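Local coordinates for beta-galactosidase (Bacteroides thetaiotaomicron, PDB 5MUI), which probably hydrolyses beta-L-arabinofuranosyl linkages in the plant pectin rhamnogalacturonan II, as a glycoside hydrolase of a gut bacterium, at residues T204-T209 against F225-G230; T269-A274 against M285-A290; D273-K278 against S335-H340; L330-S335 against H346-V351. All coordinates share one frame; numbering follows the deposited sequence.

Contact 1 of 4, residues T204-T209 against F225-G230; sequences TQYKST and FYNAGG. With FUB (beta-L-arabinofuranose), chain B; 8PK (4-O-[(1R)-1-hydroxyethyl]-2-O-methyl-alpha-L-fucopyranose), chain C.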
# COMPACT_ATOMS: atom_id res chain seq x y z
N THR A 204 11.75 -2.80 11.90
CA THR A 204 11.25 -3.61 10.78
C THR A 204 10.83 -2.66 9.66
O THR A 204 10.60 -1.47 9.90
CB THR A 204 10.08 -4.54 11.20
OG1 THR A 204 9.59 -5.27 10.06
CG2 THR A 204 8.95 -3.74 11.79
N GLN A 205 10.81 -3.17 8.42
CA GLN A 205 10.32 -2.40 7.28
C GLN A 205 8.95 -2.94 6.90
O GLN A 205 8.62 -4.08 7.28
CB GLN A 205 11.34 -2.45 6.11
CG GLN A 205 12.61 -1.64 6.41
CD GLN A 205 13.90 -2.11 5.75
OE1 GLN A 205 14.86 -1.32 5.64
NE2 GLN A 205 13.94 -3.36 5.30
N TYR A 206 8.15 -2.12 6.21
CA TYR A 206 6.81 -2.50 5.80
C TYR A 206 6.60 -2.25 4.30
O TYR A 206 7.45 -2.64 3.51
CB TYR A 206 5.77 -1.81 6.67
CG TYR A 206 5.71 -2.25 8.10
CD1 TYR A 206 5.18 -3.51 8.46
CD2 TYR A 206 6.15 -1.39 9.12
CE1 TYR A 206 5.11 -3.90 9.80
CE2 TYR A 206 6.07 -1.77 10.45
CZ TYR A 206 5.57 -3.01 10.79
OH TYR A 206 5.51 -3.29 12.14
N LYS A 207 5.48 -1.65 3.90
CA LYS A 207 5.18 -1.43 2.47
C LYS A 207 6.16 -0.49 1.77
O LYS A 207 6.61 0.51 2.36
CB LYS A 207 3.74 -0.88 2.29
CG LYS A 207 3.45 -0.56 0.82
CD LYS A 207 2.02 -0.24 0.51
CE LYS A 207 1.91 -0.01 -1.00
NZ LYS A 207 0.47 0.18 -1.29
N SER A 208 6.49 -0.80 0.51
CA SER A 208 7.28 0.07 -0.36
C SER A 208 6.61 0.20 -1.72
O SER A 208 5.90 -0.71 -2.16
CB SER A 208 8.69 -0.49 -0.58
OG SER A 208 8.64 -1.86 -0.99
N THR A 209 6.83 1.34 -2.37
CA THR A 209 6.47 1.50 -3.78
C THR A 209 7.60 2.24 -4.49
O THR A 209 8.09 3.24 -3.98
CB THR A 209 5.16 2.30 -4.04
OG1 THR A 209 4.06 1.68 -3.38
CG2 THR A 209 4.81 2.30 -5.51
N PHE A 225 9.21 5.24 -1.95
CA PHE A 225 8.57 5.64 -0.71
C PHE A 225 8.25 4.38 0.08
O PHE A 225 7.65 3.42 -0.48
CB PHE A 225 7.28 6.44 -0.96
CG PHE A 225 7.54 7.89 -1.23
CD1 PHE A 225 8.03 8.31 -2.47
CD2 PHE A 225 7.36 8.84 -0.23
CE1 PHE A 225 8.29 9.66 -2.70
CE2 PHE A 225 7.59 10.20 -0.46
CZ PHE A 225 8.06 10.60 -1.70
N TYR A 226 8.66 4.34 1.34
CA TYR A 226 8.38 3.15 2.19
C TYR A 226 8.17 3.52 3.63
O TYR A 226 8.66 4.57 4.07
CB TYR A 226 9.47 2.06 2.09
CG TYR A 226 10.87 2.37 2.63
CD1 TYR A 226 11.70 3.31 2.00
CD2 TYR A 226 11.40 1.65 3.72
CE1 TYR A 226 13.01 3.55 2.45
CE2 TYR A 226 12.70 1.86 4.18
CZ TYR A 226 13.51 2.82 3.56
OH TYR A 226 14.81 3.04 4.02
N ASN A 227 7.38 2.73 4.35
CA ASN A 227 7.21 2.99 5.80
C ASN A 227 7.90 1.91 6.60
O ASN A 227 8.12 0.82 6.09
CB ASN A 227 5.74 3.26 6.20
CG ASN A 227 4.81 2.07 5.93
OD1 ASN A 227 4.54 1.74 4.77
ND2 ASN A 227 4.23 1.51 6.99
N ALA A 228 8.27 2.25 7.84
CA ALA A 228 9.05 1.38 8.70
C ALA A 228 8.85 1.78 10.14
O ALA A 228 8.34 2.88 10.41
CB ALA A 228 10.52 1.49 8.34
N GLY A 229 9.28 0.90 11.05
CA GLY A 229 9.17 1.11 12.51
C GLY A 229 10.51 1.41 13.19
O GLY A 229 11.56 0.86 12.80
N GLY A 230 10.46 2.29 14.20
CA GLY A 230 11.64 2.78 14.90
C GLY A 230 11.27 3.67 16.08
O GLY A 230 10.08 4.07 16.23
O5 FUB B . -0.20 -2.53 4.68
C5 FUB B . 0.89 -3.39 5.08
C4 FUB B . 1.61 -3.02 6.38
O4 FUB B . 1.10 -3.77 7.51
C3 FUB B . 1.56 -1.58 6.83
O3 FUB B . 2.53 -0.77 6.13
C2 FUB B . 1.85 -1.71 8.33
O2 FUB B . 1.39 -0.59 9.10
C1 FUB B . 1.21 -3.04 8.74
O9 8PK C . 9.28 -6.68 17.09
C8 8PK C . 9.07 -5.80 16.00
C10 8PK C . 9.74 -6.38 14.75
O4 8PK C . 7.66 -5.60 15.78
C4 8PK C . 6.93 -5.03 16.89
C5 8PK C . 5.50 -5.59 16.87
C6 8PK C . 5.53 -7.11 16.73
O5 8PK C . 4.73 -5.06 15.77
C3 8PK C . 6.90 -3.50 16.84
O3 8PK C . 8.23 -2.96 16.84
C2 8PK C . 6.13 -3.05 15.59
O2 8PK C . 6.12 -1.60 15.48
C7 8PK C . 7.09 -1.05 14.58
C1 8PK C . 4.70 -3.64 15.64

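Contact 2 of 4, residues T269-A274 against M285-A290; sequences TITGDA and MFYFSA. With FUB (beta-L-arabinofuranose), chain B.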
# COMPACT_ATOMS: atom_id res chain seq x y z
N THR A 269 1.75 5.90 17.22
CA THR A 269 1.00 6.32 16.01
C THR A 269 1.67 5.77 14.76
O THR A 269 2.91 5.72 14.66
CB THR A 269 0.89 7.85 15.92
OG1 THR A 269 0.16 8.34 17.04
CG2 THR A 269 0.14 8.28 14.70
N ILE A 270 0.82 5.31 13.82
CA ILE A 270 1.24 4.72 12.54
C ILE A 270 0.86 5.69 11.42
O ILE A 270 -0.29 6.14 11.33
CB ILE A 270 0.55 3.35 12.29
CG1 ILE A 270 1.10 2.29 13.27
CG2 ILE A 270 0.72 2.92 10.81
CD1 ILE A 270 0.30 1.00 13.37
N THR A 271 1.84 6.04 10.61
CA THR A 271 1.65 6.69 9.32
C THR A 271 2.25 5.77 8.25
O THR A 271 3.45 5.38 8.35
CB THR A 271 2.35 8.06 9.33
OG1 THR A 271 1.91 8.81 10.49
CG2 THR A 271 2.06 8.84 8.07
N GLY A 272 1.45 5.40 7.26
CA GLY A 272 1.86 4.36 6.34
C GLY A 272 1.21 4.26 4.98
O GLY A 272 0.30 5.03 4.61
N ASP A 273 1.70 3.25 4.25
CA ASP A 273 1.24 2.86 2.89
C ASP A 273 1.02 4.07 1.98
O ASP A 273 -0.11 4.32 1.49
CB ASP A 273 -0.02 1.93 2.96
CG ASP A 273 0.29 0.53 3.53
OD1 ASP A 273 1.26 0.38 4.31
OD2 ASP A 273 -0.44 -0.43 3.24
N ALA A 274 2.11 4.81 1.76
CA ALA A 274 2.11 5.98 0.87
C ALA A 274 1.84 5.54 -0.59
O ALA A 274 2.37 4.51 -1.03
CB ALA A 274 3.43 6.73 0.96
N MET A 285 -0.13 12.61 -1.99
CA MET A 285 0.12 11.37 -1.27
C MET A 285 -1.15 10.95 -0.54
O MET A 285 -1.56 11.61 0.41
CB MET A 285 1.28 11.50 -0.27
CG MET A 285 1.62 10.22 0.49
SD MET A 285 2.59 10.42 2.00
CE MET A 285 4.11 10.92 1.22
N PHE A 286 -1.75 9.84 -0.98
CA PHE A 286 -2.79 9.15 -0.23
C PHE A 286 -2.09 8.24 0.79
O PHE A 286 -1.16 7.51 0.43
CB PHE A 286 -3.69 8.33 -1.17
CG PHE A 286 -4.37 9.15 -2.24
CD1 PHE A 286 -5.59 9.78 -1.98
CD2 PHE A 286 -3.80 9.29 -3.51
CE1 PHE A 286 -6.22 10.52 -2.97
CE2 PHE A 286 -4.42 10.04 -4.50
CZ PHE A 286 -5.64 10.65 -4.23
N TYR A 287 -2.49 8.32 2.06
CA TYR A 287 -1.86 7.51 3.12
C TYR A 287 -2.90 7.15 4.18
O TYR A 287 -4.00 7.72 4.20
CB TYR A 287 -0.69 8.28 3.77
CG TYR A 287 -1.07 9.43 4.68
CD1 TYR A 287 -1.31 10.73 4.17
CD2 TYR A 287 -1.22 9.24 6.06
CE1 TYR A 287 -1.63 11.81 5.03
CE2 TYR A 287 -1.57 10.31 6.90
CZ TYR A 287 -1.76 11.57 6.39
OH TYR A 287 -2.07 12.61 7.25
N PHE A 288 -2.54 6.20 5.06
CA PHE A 288 -3.39 5.88 6.20
C PHE A 288 -2.65 6.21 7.49
O PHE A 288 -1.40 6.24 7.55
CB PHE A 288 -3.86 4.41 6.17
CG PHE A 288 -2.93 3.42 6.87
CD1 PHE A 288 -1.90 2.80 6.17
CD2 PHE A 288 -3.12 3.08 8.19
CE1 PHE A 288 -1.08 1.86 6.78
CE2 PHE A 288 -2.29 2.14 8.82
CZ PHE A 288 -1.27 1.54 8.12
N SER A 289 -3.44 6.46 8.51
CA SER A 289 -2.93 6.55 9.87
C SER A 289 -3.77 5.70 10.82
O SER A 289 -4.94 5.44 10.55
CB SER A 289 -2.83 8.02 10.31
OG SER A 289 -2.17 8.10 11.55
N ALA A 290 -3.14 5.19 11.88
CA ALA A 290 -3.83 4.48 12.91
C ALA A 290 -3.30 4.90 14.29
O ALA A 290 -2.12 5.28 14.42
CB ALA A 290 -3.67 2.99 12.74
O5 FUB B . -0.20 -2.53 4.68
C5 FUB B . 0.89 -3.39 5.08
C4 FUB B . 1.61 -3.02 6.38
O4 FUB B . 1.10 -3.77 7.51
C3 FUB B . 1.56 -1.58 6.83
O3 FUB B . 2.53 -0.77 6.13
C2 FUB B . 1.85 -1.71 8.33
O2 FUB B . 1.39 -0.59 9.10
C1 FUB B . 1.21 -3.04 8.74

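Contact 3 of 4, residues D273-K278 against S335-H340; sequences DAHIQK and SYVIKH. With FUB (beta-L-arabinofuranose), chain B.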
# COMPACT_ATOMS: atom_id res chain seq x y z
N ASP A 273 1.70 3.25 4.25
CA ASP A 273 1.24 2.86 2.89
C ASP A 273 1.02 4.07 1.98
O ASP A 273 -0.11 4.32 1.49
CB ASP A 273 -0.02 1.93 2.96
CG ASP A 273 0.29 0.53 3.53
OD1 ASP A 273 1.26 0.38 4.31
OD2 ASP A 273 -0.44 -0.43 3.24
N ALA A 274 2.11 4.81 1.76
CA ALA A 274 2.11 5.98 0.87
C ALA A 274 1.84 5.54 -0.59
O ALA A 274 2.37 4.51 -1.03
CB ALA A 274 3.43 6.73 0.96
N HIS A 275 0.94 6.27 -1.26
CA HIS A 275 0.49 6.02 -2.64
C HIS A 275 0.43 7.40 -3.31
O HIS A 275 -0.40 8.21 -2.94
CB HIS A 275 -0.92 5.34 -2.61
CG HIS A 275 -1.68 5.40 -3.90
ND1 HIS A 275 -1.16 4.99 -5.11
CD2 HIS A 275 -2.96 5.78 -4.15
CE1 HIS A 275 -2.07 5.14 -6.06
NE2 HIS A 275 -3.18 5.63 -5.50
N ILE A 276 1.31 7.67 -4.28
CA ILE A 276 1.54 9.01 -4.82
C ILE A 276 1.08 9.13 -6.27
O ILE A 276 1.42 8.27 -7.12
CB ILE A 276 3.03 9.42 -4.70
CG1 ILE A 276 3.41 9.48 -3.22
CG2 ILE A 276 3.27 10.78 -5.34
CD1 ILE A 276 4.86 9.68 -2.93
N GLN A 277 0.29 10.18 -6.54
CA GLN A 277 -0.14 10.52 -7.92
C GLN A 277 0.19 11.98 -8.21
O GLN A 277 0.31 12.78 -7.29
CB GLN A 277 -1.61 10.21 -8.19
CG GLN A 277 -1.93 8.71 -8.18
CD GLN A 277 -3.30 8.32 -8.73
OE1 GLN A 277 -3.68 8.68 -9.86
NE2 GLN A 277 -4.03 7.52 -7.94
N LYS A 278 0.39 12.28 -9.49
CA LYS A 278 0.71 13.63 -9.96
C LYS A 278 -0.51 14.28 -10.59
O LYS A 278 -1.11 13.73 -11.52
CB LYS A 278 1.87 13.58 -10.95
CG LYS A 278 2.52 14.93 -11.17
CD LYS A 278 3.90 14.81 -11.79
CE LYS A 278 4.61 16.14 -11.72
NZ LYS A 278 5.66 16.16 -12.77
N SER A 335 -4.80 2.57 0.94
CA SER A 335 -5.40 3.25 -0.23
C SER A 335 -4.80 2.82 -1.57
O SER A 335 -3.57 2.65 -1.72
CB SER A 335 -5.20 4.78 -0.16
OG SER A 335 -5.85 5.43 0.91
N TYR A 336 -5.68 2.65 -2.55
CA TYR A 336 -5.27 2.77 -3.94
C TYR A 336 -6.41 3.51 -4.64
O TYR A 336 -7.57 3.12 -4.47
CB TYR A 336 -4.99 1.42 -4.61
CG TYR A 336 -3.94 1.55 -5.66
CD1 TYR A 336 -4.25 2.02 -6.92
CD2 TYR A 336 -2.60 1.34 -5.35
CE1 TYR A 336 -3.26 2.21 -7.88
CE2 TYR A 336 -1.60 1.52 -6.30
CZ TYR A 336 -1.94 1.95 -7.56
OH TYR A 336 -0.95 2.12 -8.50
N VAL A 337 -6.11 4.55 -5.40
CA VAL A 337 -7.13 5.44 -5.98
C VAL A 337 -7.02 5.54 -7.52
O VAL A 337 -5.94 5.81 -8.07
CB VAL A 337 -7.07 6.85 -5.33
CG1 VAL A 337 -8.27 7.70 -5.76
CG2 VAL A 337 -7.05 6.75 -3.81
N ILE A 338 -8.13 5.27 -8.22
CA ILE A 338 -8.22 5.27 -9.68
C ILE A 338 -9.29 6.33 -10.06
O ILE A 338 -10.41 6.27 -9.54
CB ILE A 338 -8.70 3.91 -10.23
CG1 ILE A 338 -7.72 2.75 -9.88
CG2 ILE A 338 -8.94 3.96 -11.74
CD1 ILE A 338 -6.32 2.89 -10.43
N LYS A 339 -8.93 7.32 -10.90
CA LYS A 339 -9.93 8.16 -11.56
C LYS A 339 -10.08 7.68 -13.01
O LYS A 339 -9.10 7.63 -13.75
CB LYS A 339 -9.62 9.66 -11.55
CG LYS A 339 -10.84 10.43 -12.07
CD LYS A 339 -10.72 11.92 -12.08
CE LYS A 339 -11.97 12.52 -12.69
NZ LYS A 339 -11.85 13.99 -12.68
N HIS A 340 -11.30 7.32 -13.38
CA HIS A 340 -11.59 6.79 -14.73
C HIS A 340 -12.99 7.20 -15.20
O HIS A 340 -13.98 6.98 -14.50
CB HIS A 340 -11.50 5.28 -14.74
CG HIS A 340 -11.69 4.69 -16.11
ND1 HIS A 340 -10.75 4.81 -17.11
CD2 HIS A 340 -12.72 3.99 -16.64
CE1 HIS A 340 -11.19 4.20 -18.20
NE2 HIS A 340 -12.39 3.71 -17.94
O5 FUB B . -0.20 -2.53 4.68
C5 FUB B . 0.89 -3.39 5.08
C4 FUB B . 1.61 -3.02 6.38
O4 FUB B . 1.10 -3.77 7.51
C3 FUB B . 1.56 -1.58 6.83
O3 FUB B . 2.53 -0.77 6.13
C2 FUB B . 1.85 -1.71 8.33
O2 FUB B . 1.39 -0.59 9.10
C1 FUB B . 1.21 -3.04 8.74
O HOH W 1 -1.25 2.41 -0.35

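Contact 4 of 4, residues L330-S335 against H346-V351; sequences LFAHKS and HFYCAV. With RAM (alpha-L-rhamnopyranose), chain D; FUB (beta-L-arabinofuranose), chain B.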
# COMPACT_ATOMS: atom_id res chain seq x y z
N LEU A 330 -14.23 -1.28 12.51
CA LEU A 330 -13.01 -1.13 13.30
C LEU A 330 -11.93 -0.30 12.57
O LEU A 330 -11.46 0.72 13.11
CB LEU A 330 -12.46 -2.50 13.74
CG LEU A 330 -11.14 -2.49 14.53
CD1 LEU A 330 -11.28 -1.72 15.85
CD2 LEU A 330 -10.62 -3.91 14.75
N PHE A 331 -11.54 -0.74 11.37
CA PHE A 331 -10.52 -0.04 10.59
C PHE A 331 -11.05 0.15 9.18
O PHE A 331 -11.59 -0.79 8.60
CB PHE A 331 -9.19 -0.82 10.43
CG PHE A 331 -8.47 -1.19 11.70
CD1 PHE A 331 -8.39 -0.36 12.79
CD2 PHE A 331 -7.72 -2.37 11.72
CE1 PHE A 331 -7.66 -0.74 13.91
CE2 PHE A 331 -7.01 -2.77 12.84
CZ PHE A 331 -6.98 -1.94 13.95
N ALA A 332 -10.82 1.33 8.61
CA ALA A 332 -11.09 1.62 7.20
C ALA A 332 -9.88 2.37 6.66
O ALA A 332 -9.74 3.59 6.87
CB ALA A 332 -12.37 2.43 7.04
N HIS A 333 -8.98 1.61 6.03
CA HIS A 333 -7.60 2.01 5.91
C HIS A 333 -6.82 1.34 4.79
O HIS A 333 -7.15 0.24 4.38
CB HIS A 333 -6.89 1.84 7.27
CG HIS A 333 -6.59 0.43 7.67
ND1 HIS A 333 -7.28 -0.67 7.19
CD2 HIS A 333 -5.65 -0.06 8.53
CE1 HIS A 333 -6.77 -1.77 7.73
NE2 HIS A 333 -5.79 -1.43 8.56
N LYS A 334 -5.77 2.04 4.35
CA LYS A 334 -4.89 1.67 3.24
C LYS A 334 -5.57 2.06 1.91
O LYS A 334 -6.79 1.99 1.80
CB LYS A 334 -4.44 0.21 3.33
CG LYS A 334 -3.85 -0.10 4.71
CD LYS A 334 -3.37 -1.52 4.79
CE LYS A 334 -2.90 -1.86 6.19
NZ LYS A 334 -2.33 -3.23 6.23
N SER A 335 -4.80 2.57 0.94
CA SER A 335 -5.40 3.25 -0.23
C SER A 335 -4.80 2.82 -1.57
O SER A 335 -3.57 2.65 -1.72
CB SER A 335 -5.20 4.78 -0.16
OG SER A 335 -5.85 5.43 0.91
N HIS A 346 -11.91 4.57 -4.79
CA HIS A 346 -10.93 4.49 -3.71
C HIS A 346 -11.02 3.08 -3.08
O HIS A 346 -12.00 2.75 -2.40
CB HIS A 346 -11.21 5.59 -2.66
CG HIS A 346 -10.12 5.78 -1.65
ND1 HIS A 346 -9.76 7.03 -1.17
CD2 HIS A 346 -9.29 4.90 -1.03
CE1 HIS A 346 -8.78 6.90 -0.29
NE2 HIS A 346 -8.47 5.62 -0.19
N PHE A 347 -9.98 2.26 -3.32
CA PHE A 347 -9.86 0.87 -2.83
C PHE A 347 -9.20 0.95 -1.44
O PHE A 347 -8.25 1.69 -1.26
CB PHE A 347 -9.03 -0.00 -3.79
CG PHE A 347 -9.70 -0.24 -5.13
CD1 PHE A 347 -9.61 0.72 -6.14
CD2 PHE A 347 -10.49 -1.34 -5.33
CE1 PHE A 347 -10.27 0.54 -7.34
CE2 PHE A 347 -11.14 -1.54 -6.55
CZ PHE A 347 -11.05 -0.60 -7.54
N TYR A 348 -9.73 0.20 -0.47
CA TYR A 348 -9.22 0.22 0.90
C TYR A 348 -9.45 -1.11 1.59
O TYR A 348 -10.16 -1.97 1.04
CB TYR A 348 -9.83 1.35 1.71
CG TYR A 348 -11.31 1.24 2.06
CD1 TYR A 348 -12.30 1.64 1.16
CD2 TYR A 348 -11.72 0.75 3.31
CE1 TYR A 348 -13.65 1.57 1.49
CE2 TYR A 348 -13.06 0.67 3.65
CZ TYR A 348 -14.03 1.11 2.74
OH TYR A 348 -15.39 1.01 3.02
N CYS A 349 -8.75 -1.32 2.72
CA CYS A 349 -8.88 -2.53 3.53
C CYS A 349 -9.88 -2.27 4.67
O CYS A 349 -9.69 -1.36 5.51
CB CYS A 349 -7.54 -2.97 4.08
SG CYS A 349 -7.62 -4.41 5.18
N ALA A 350 -10.96 -3.06 4.64
CA ALA A 350 -12.04 -3.02 5.61
C ALA A 350 -11.84 -4.09 6.67
O ALA A 350 -11.69 -5.28 6.31
CB ALA A 350 -13.35 -3.24 4.90
N VAL A 351 -11.86 -3.69 7.95
CA VAL A 351 -11.78 -4.62 9.09
C VAL A 351 -12.93 -4.35 10.06
O VAL A 351 -13.18 -3.20 10.41
CB VAL A 351 -10.44 -4.51 9.84
CG1 VAL A 351 -10.33 -5.57 10.94
CG2 VAL A 351 -9.26 -4.67 8.87
C1 RAM D . -0.47 -3.23 11.67
C2 RAM D . -0.66 -3.79 10.25
C3 RAM D . -2.14 -4.09 10.01
C4 RAM D . -2.98 -2.81 10.20
C5 RAM D . -2.68 -2.18 11.59
C6 RAM D . -3.31 -0.80 11.74
O2 RAM D . -0.10 -2.93 9.36
O3 RAM D . -2.26 -4.61 8.66
O4 RAM D . -4.39 -3.09 10.03
O5 RAM D . -1.27 -2.04 11.83
O5 FUB B . -0.20 -2.53 4.68
C5 FUB B . 0.89 -3.39 5.08
C4 FUB B . 1.61 -3.02 6.38
O4 FUB B . 1.10 -3.77 7.51
C3 FUB B . 1.56 -1.58 6.83
O3 FUB B . 2.53 -0.77 6.13
C2 FUB B . 1.85 -1.71 8.33
O2 FUB B . 1.39 -0.59 9.10
C1 FUB B . 1.21 -3.04 8.74

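Contact 1 of 4, residues T204-T209 against F225-G230
T204-T209 and F225-G230 run antiparallel, their axes 4.7 Å apart at 157°, and a beta bulge between Q205 and S208 shifts the register by one residue. The bulge shows in the pairing: Q205 faces A228 and S208 faces Y226, both non-hydrogen-bonded pairs, while Y206 N gives a 2.9 Å bond to N227 O and N227 N returns one of 3.1 Å to K207 O. Next to it, the side chains of Y206 and N227 cross at about a right angle, with ring and amide planes 18° apart. N227 sets CG between its backbone N and carbonyl carbon (chi1 61°), which carries ND2 to O3 of the arabinofuranose (FUB) at 3.0 Å, nearly straight. The same sugar lies on one face of the Y206 ring, its C2 3.8 Å above the ring plane toward the rim, and Y206 OH reaches the fucose derivative 8PK at C2, 3.5 Å away. A serine in place of Y206 would probably leave C2 of the arabinofuranose without the flat wall it packs on, and 8PK without its contact to the hydroxyl. G229 suits the pocket, since a CB there would collide with 8PK C7. Strand 204-212 forms a hairpin with strand 222-231, with strand 238-247 next in the sheet; on one face Q205 packs on strand 166-172 and S208 OG bonds T149 OG1, while on the other F225 packs on I276 of strand 270-279.

Contact 2 of 4, residues T269-A274 against M285-A290
I270 pairs with A290 and G272 with F288 in the first hairpin of one blade of a five-bladed beta-propeller, strand 270-279 lying innermost. Both are antiparallel hydrogen-bonded pairs, each closed by two backbone bonds; T271 and S289 between them form a non-hydrogen-bonded pair. At D273, in a left-handed conformation (phi 43°, psi 61°), the regular pairing is interrupted; it resumes where H275 bonds F286. Apolar contacts gather on the I270 and F288 side, where I270 CG2 sits 3.6 Å from F288 CZ. Farther along, A274 CB meets M285 SD at 3.9 Å. The F288 ring, with chi1 at 89°, leans over G272, whose lack of a side chain is needed because a CB would strike F288 CE1. Sugar contacts come next. D273 grips the arabinofuranose (FUB) with both carboxylate oxygens: FUB O3 donates to OD1 over a very short 2.5 Å, and FUB O5 to OD2 over 2.6 Å. The ring edge of F288 meets both partners, with CE1 3.7 Å from D273 OD1 and CZ 3.5 Å from FUB O2. A side-chain bond reinforces the backbone pairing: S289 OG donates to I270 O at 2.7 Å, from the opposite face of that carbonyl plane to A290 N.

Contact 3 of 4, residues D273-K278 against S335-H340
H275 places CG anti to its backbone N (chi1 162°), and Y336, with chi1 at -149° some way from a staggered value, turns its ring back to meet it. These torsions join the inner strands of two neighbouring propeller blades, 270-279 and 331-340, whose short segments run in nearly the same direction, but with axes no closer than 7.4 Å. That spacing exceeds that of paired strands, and the blades meet through side chains. The two rings stack face to face with centroids 4.0 Å apart and planes inclined by 30°, while the side chains as a whole cross at about a right angle. H275 CE1 stands over the centre of the phenol ring, 3.5 Å from Y336 CZ, whereas Y336 CD2 lies above the imidazole only toward its rim. An alanine replacing Y336 is likely to open a gap under the imidazole and leave H275 freer to rotate. Y336 also packs on T64 of strand 59-68. Nearer the sugar site a water lies between two main-chain carbonyls, 2.9 Å from D273 O and 2.7 Å from S335 O. On the other side of the stack, Q277 extends its chain across to the backbone of V337. Its NE2 donates to V337 O at 2.6 Å; the acceptor lies close to the amide plane, but the bond is bent. The other end of this amide is held too, Q277 OE1 bonding to Y137 OH, which also pairs with K339 N.

Contact 4 of 4, residues L330-S335 against H346-V351
The H333 imidazole meets the backbone of C349 edge-on and lies between two side chains of its own strand: F331 CB is 3.7 Å above the centre of one face, and K334 CE covers the opposite face nearer the rim. Both nitrogens are engaged in the ring plane. ND1 donates to C349 O at 3.0 Å from above the carbonyl plane, while H333 N reaches the same oxygen from its other face. Across the ring, H333 NE2 and O4 of a rhamnose (RAM) share a 2.6 Å hydrogen bond at 178°, so the imidazole is fixed by backbone and sugar together. The F331 ring has rhamnose C6 on one face and L330 CG on the opposite one, and its CD2 touches V351 CB at 3.9 Å. In the propeller this hairpin belongs to the blade whose outermost strand, 45-51, comes from the N-terminal part of the chain, a "velcro" closure. L330 and F331 both face V351, whose carbonyl oxygen takes both their N-H groups: a classic beta bulge. K334 stretches its extended chain away from strand 343-351 and places NZ 2.7 Å from O5 of the arabinofuranose (FUB) and 2.8 Å from rhamnose O3, with a salt bridge to D61 besides. At the far end S335 has OG anti to its carbonyl carbon (chi1 -64°), facing the edge of the H346 ring, and OG and NE2 share a 2.8 Å hydrogen bond.

In the fold
All four contacts are buried, and contacts 1, 2 and 4 each pair the inner two strands of a different propeller blade. Contact 3 differs in kind: it joins two blades, sharing D273 and A274 with contact 2 and S335 with contact 4, so side chains and a water do the work done by main-chain bonds in the hairpins. The arabinofuranose touches all four. Its neighbours vary by blade: an aromatic face and an amide in contact 1, a carboxylate in contact 2, an ammonium group in contact 4. Contacts 1 and 2 also meet directly through N227 OD1 and D273 N, whereas contacts 1 and 4, centres about 18 Å apart, do not touch.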